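Side-chain contacts in dally-like protein (Drosophila melanogaster, PDB 3ODN), which probably acts as a cell-surface heparan sulfate proteoglycan of the glypican family, with a protein core linked to Hedgehog signalling: residues A[63-68]-A[427-432]; A[150-155]-A[159-164]. The protein carries 2 engineered substitutions. All blocks are in the same frame, centred on the assembly; numbering follows the deposited sequence.

Interaction 1. Residues A[63-68]-A[427-432]; sequences EGHTKD and CSNEDI
A small polar contact at the surface, led by one histidine, joins the long helix 48-106 to the turn that follows helix 422-428. His65 reaches across with its ring, while Asn429 and Asp431 meet it from the turn; the two segments bury 116 Å² in all, and the CA atoms of His65 and Asn429 stay 9.6 Å apart. Asp431 has CG anti to its backbone N (chi1 171°), and its side chain runs past that of His65 in the opposite direction. Its OD2 therefore arrives at the edge of the imidazole, 3.0 Å from His65 NE2. The bond from NE2 is weak, bent to 125° at the hydrogen, because OD2 has slipped toward the neighbouring ring carbon and stands 3.2 Å from His65 CD2. Asn429 approaches from the opposite direction, its amide plane turned 57° from the imidazole; its ND2 comes to 3.6 Å from His65 CE1, a van der Waals contact. At the start of the same segment, Cys427 is disulfide-bonded to Cys248 of helix 245-255, and Ile432 also touches that cysteine, which ties the segment to that helix. Histidine suits the site because it is long enough to span the gap and can donate from its far nitrogen. The nearby carboxylate would probably favour the protonated imidazole, although so bent a bond should contribute little.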
# COMPACT_ATOMS: atom_id res chain seq x y z
N GLU A 63 -11.06 4.92 -26.72
CA GLU A 63 -11.24 3.69 -25.93
C GLU A 63 -9.96 2.83 -25.94
O GLU A 63 -9.61 2.22 -24.92
CB GLU A 63 -12.46 2.87 -26.42
CG GLU A 63 -13.81 3.44 -26.01
CD GLU A 63 -14.91 2.41 -25.77
OE1 GLU A 63 -15.30 2.21 -24.60
OE2 GLU A 63 -15.38 1.81 -26.77
N GLY A 64 -9.25 2.84 -27.08
CA GLY A 64 -8.00 2.14 -27.32
C GLY A 64 -6.84 2.71 -26.53
O GLY A 64 -6.21 1.97 -25.76
N HIS A 65 -6.57 4.04 -26.70
CA HIS A 65 -5.49 4.74 -25.97
C HIS A 65 -5.68 4.63 -24.45
O HIS A 65 -4.70 4.40 -23.75
CB HIS A 65 -5.34 6.21 -26.41
CG HIS A 65 -4.60 6.43 -27.71
ND1 HIS A 65 -3.28 6.04 -27.88
CD2 HIS A 65 -5.02 7.05 -28.85
CE1 HIS A 65 -2.95 6.40 -29.11
NE2 HIS A 65 -3.96 7.02 -29.73
N THR A 66 -6.93 4.77 -23.94
CA THR A 66 -7.24 4.66 -22.50
C THR A 66 -6.95 3.26 -21.98
O THR A 66 -6.18 3.15 -21.03
CB THR A 66 -8.67 5.11 -22.17
OG1 THR A 66 -9.62 4.35 -22.93
CG2 THR A 66 -8.86 6.62 -22.35
N LYS A 67 -7.49 2.20 -22.62
CA LYS A 67 -7.26 0.81 -22.24
C LYS A 67 -5.77 0.48 -22.18
O LYS A 67 -5.36 -0.31 -21.33
CB LYS A 67 -7.96 -0.13 -23.23
CG LYS A 67 -8.30 -1.52 -22.69
CD LYS A 67 -9.23 -2.25 -23.65
CE LYS A 67 -9.66 -3.62 -23.19
NZ LYS A 67 -10.56 -4.27 -24.19
N ASP A 68 -4.96 1.10 -23.06
CA ASP A 68 -3.50 0.91 -23.15
C ASP A 68 -2.79 1.46 -21.93
O ASP A 68 -2.00 0.75 -21.31
CB ASP A 68 -2.96 1.56 -24.43
CG ASP A 68 -1.47 1.40 -24.65
OD1 ASP A 68 -1.07 0.43 -25.34
OD2 ASP A 68 -0.70 2.26 -24.17
N CYS A 427 -4.70 14.21 -26.53
CA CYS A 427 -4.60 15.34 -27.47
C CYS A 427 -3.23 15.60 -28.08
O CYS A 427 -3.15 16.16 -29.17
CB CYS A 427 -5.19 16.61 -26.86
SG CYS A 427 -6.93 16.46 -26.38
N SER A 428 -2.16 15.25 -27.35
CA SER A 428 -0.76 15.46 -27.73
C SER A 428 -0.23 14.41 -28.72
O SER A 428 0.81 14.65 -29.36
CB SER A 428 0.11 15.45 -26.48
OG SER A 428 0.08 14.18 -25.86
N ASN A 429 -0.92 13.26 -28.83
CA ASN A 429 -0.57 12.13 -29.68
C ASN A 429 -0.67 12.39 -31.18
O ASN A 429 -1.60 13.07 -31.62
CB ASN A 429 -1.43 10.92 -29.31
CG ASN A 429 -0.63 9.65 -29.37
OD1 ASN A 429 0.13 9.35 -28.45
ND2 ASN A 429 -0.73 8.94 -30.49
N GLU A 430 0.25 11.78 -31.97
CA GLU A 430 0.36 11.85 -33.44
C GLU A 430 -0.99 11.54 -34.13
O GLU A 430 -1.24 12.01 -35.25
CB GLU A 430 1.46 10.88 -33.96
CG GLU A 430 2.85 11.14 -33.37
CD GLU A 430 3.85 10.01 -33.50
OE1 GLU A 430 4.71 10.07 -34.41
OE2 GLU A 430 3.80 9.07 -32.66
N ASP A 431 -1.84 10.77 -33.44
CA ASP A 431 -3.19 10.37 -33.79
C ASP A 431 -4.08 11.62 -33.98
O ASP A 431 -4.58 11.81 -35.07
CB ASP A 431 -3.71 9.42 -32.68
CG ASP A 431 -5.18 9.02 -32.70
OD1 ASP A 431 -5.81 9.13 -33.77
OD2 ASP A 431 -5.68 8.56 -31.65
N ILE A 432 -4.24 12.47 -32.94
CA ILE A 432 -5.05 13.70 -32.96
C ILE A 432 -4.19 14.89 -33.41
O ILE A 432 -4.62 15.66 -34.26
CB ILE A 432 -5.76 13.98 -31.59
CG1 ILE A 432 -6.77 12.86 -31.22
CG2 ILE A 432 -6.46 15.34 -31.57
CD1 ILE A 432 -6.20 11.71 -30.40

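Interaction 2. Residues A[150-155]-A[159-164]; sequences KMFTVL and YTFDEN
Phe152 and Phe161 are brought together by contrasting first torsions. In Phe152, CG is anti to the backbone N (chi1 179°), which carries the ring from the flank of helix 136-155 toward the following loop. In Phe161, CG lies beside the backbone N, but chi1 of -27° is well short of the usual value near -60°, an unusual rotation that turns the ring onto the helix. Phe161 also touches a neighbouring molecule in the crystal, which may contribute to this pose.

The two side chains cross at about a right angle. Phe152 leads with an edge atom, CE1, which lies 3.6 Å from Phe161 CE1. The ring centroids are 5.3 Å apart and the planes are inclined at 55°. Beside this pair, Thr153 presents its methyl, CG2 standing 3.7 Å from Phe161 CD2. Thr153 thus has a divided role: the methyl meets the aromatic ring, while OG1 turns back along its own helix and bonds to the carbonyl of Gln149. The loop folds closely enough for the carbonyl carbon of Tyr159 to lie over one face of the Phe161 ring, toward its rim.

Phe152 is buried, its flat apolar ring packing also on Phe304, Val315 and Phe316 of helices 293-306 and 308-318, whereas Phe161 lays an apolar surface back over Phe152 and Thr153; Met166 touches all three. Just beyond Phe161, Asp162 is at the N-cap position of helix 163-176, and its OD2 accepts a bond of 3.1 Å from Asn164 ND2. Together these features describe a short connection between two consecutive helices of the glypican core: an aromatic residue folds back onto the last turn of the first helix, and an aspartate at the N-cap position opens the second.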
# COMPACT_ATOMS: atom_id res chain seq x y z
N LYS A 150 9.06 -19.99 31.74
CA LYS A 150 10.06 -21.00 31.40
C LYS A 150 11.39 -20.64 32.03
O LYS A 150 12.03 -21.50 32.64
CB LYS A 150 10.25 -21.09 29.87
CG LYS A 150 9.06 -21.64 29.09
CD LYS A 150 8.78 -23.11 29.31
CE LYS A 150 7.84 -23.63 28.25
NZ LYS A 150 8.47 -23.61 26.90
N MET A 151 11.81 -19.38 31.88
CA MET A 151 13.08 -18.88 32.40
C MET A 151 13.13 -18.77 33.91
O MET A 151 14.21 -18.98 34.47
CB MET A 151 13.45 -17.54 31.75
CG MET A 151 13.98 -17.70 30.35
SD MET A 151 14.44 -16.11 29.65
CE MET A 151 15.95 -15.77 30.60
N PHE A 152 12.00 -18.45 34.58
CA PHE A 152 11.96 -18.37 36.03
C PHE A 152 12.20 -19.78 36.59
O PHE A 152 13.07 -19.96 37.44
CB PHE A 152 10.65 -17.76 36.56
CG PHE A 152 10.57 -17.70 38.07
CD1 PHE A 152 9.96 -18.72 38.80
CD2 PHE A 152 11.17 -16.65 38.77
CE1 PHE A 152 9.95 -18.69 40.20
CE2 PHE A 152 11.14 -16.62 40.17
CZ PHE A 152 10.53 -17.64 40.87
N THR A 153 11.44 -20.77 36.07
CA THR A 153 11.55 -22.17 36.45
C THR A 153 12.95 -22.73 36.24
O THR A 153 13.49 -23.28 37.18
CB THR A 153 10.43 -23.03 35.84
OG1 THR A 153 10.15 -22.60 34.51
CG2 THR A 153 9.17 -22.98 36.65
N VAL A 154 13.54 -22.54 35.05
CA VAL A 154 14.90 -22.98 34.69
C VAL A 154 15.93 -22.52 35.75
O VAL A 154 16.68 -23.35 36.28
CB VAL A 154 15.28 -22.55 33.24
CG1 VAL A 154 16.78 -22.68 32.98
CG2 VAL A 154 14.50 -23.34 32.21
N LEU A 155 15.95 -21.20 36.07
CA LEU A 155 16.85 -20.59 37.05
C LEU A 155 16.63 -21.17 38.45
O LEU A 155 17.60 -21.48 39.15
CB LEU A 155 16.64 -19.06 37.07
CG LEU A 155 17.37 -18.27 38.15
CD1 LEU A 155 18.72 -17.80 37.66
CD2 LEU A 155 16.55 -17.10 38.61
N TYR A 159 14.03 -24.95 43.71
CA TYR A 159 12.68 -24.88 44.27
C TYR A 159 11.65 -25.63 43.41
O TYR A 159 11.92 -25.92 42.24
CB TYR A 159 12.25 -23.41 44.45
CG TYR A 159 13.11 -22.62 45.41
CD1 TYR A 159 14.17 -21.84 44.96
CD2 TYR A 159 12.85 -22.63 46.78
CE1 TYR A 159 14.97 -21.12 45.84
CE2 TYR A 159 13.64 -21.91 47.67
CZ TYR A 159 14.70 -21.15 47.20
OH TYR A 159 15.47 -20.43 48.08
N THR A 160 10.48 -25.94 43.99
CA THR A 160 9.40 -26.63 43.29
C THR A 160 8.14 -25.76 43.21
O THR A 160 7.75 -25.15 44.22
CB THR A 160 9.22 -28.08 43.77
OG1 THR A 160 8.38 -28.79 42.85
CG2 THR A 160 8.67 -28.19 45.20
N PHE A 161 7.55 -25.66 42.01
CA PHE A 161 6.38 -24.82 41.75
C PHE A 161 5.29 -25.55 41.00
O PHE A 161 5.52 -26.03 39.88
CB PHE A 161 6.75 -23.54 40.96
CG PHE A 161 8.16 -23.03 41.12
CD1 PHE A 161 8.47 -22.10 42.10
CD2 PHE A 161 9.17 -23.46 40.27
CE1 PHE A 161 9.77 -21.63 42.25
CE2 PHE A 161 10.47 -22.99 40.41
CZ PHE A 161 10.76 -22.07 41.39
N ASP A 162 4.09 -25.58 41.60
CA ASP A 162 2.88 -26.18 41.03
C ASP A 162 2.18 -25.15 40.13
O ASP A 162 2.70 -24.04 39.95
CB ASP A 162 1.95 -26.69 42.15
CG ASP A 162 1.52 -25.66 43.18
OD1 ASP A 162 2.41 -24.93 43.71
OD2 ASP A 162 0.31 -25.62 43.53
N GLU A 163 1.02 -25.52 39.56
CA GLU A 163 0.20 -24.68 38.69
C GLU A 163 -0.25 -23.37 39.38
O GLU A 163 -0.26 -22.32 38.74
CB GLU A 163 -1.02 -25.47 38.17
CG GLU A 163 -1.54 -24.96 36.83
CD GLU A 163 -2.86 -25.53 36.33
OE1 GLU A 163 -3.14 -26.72 36.58
OE2 GLU A 163 -3.59 -24.78 35.65
N ASN A 164 -0.62 -23.45 40.67
CA ASN A 164 -1.08 -22.30 41.47
C ASN A 164 0.04 -21.30 41.69
O ASN A 164 -0.22 -20.09 41.64
CB ASN A 164 -1.68 -22.74 42.81
CG ASN A 164 -2.85 -23.70 42.69
OD1 ASN A 164 -3.88 -23.40 42.08
ND2 ASN A 164 -2.71 -24.88 43.29

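Overall arrangement
Interactions 1 and 2 lie on opposite sides of the chain's centre in this elongated, mainly helical molecule, their centres about 74 Å apart, and they share no helix. Interaction 1 joins parts of the chain 359 residues apart and is a surface contact of polar groups, with a disulfide close by. Interaction 2 is local, linking the end of one helix to the loop leading into the next; it is partly buried and apolar, with Phe152 continuing into the packing of other helices. The chemistry follows the place: polar and weakly bonded where the groups meet at the surface, apolar where a side chain enters the core.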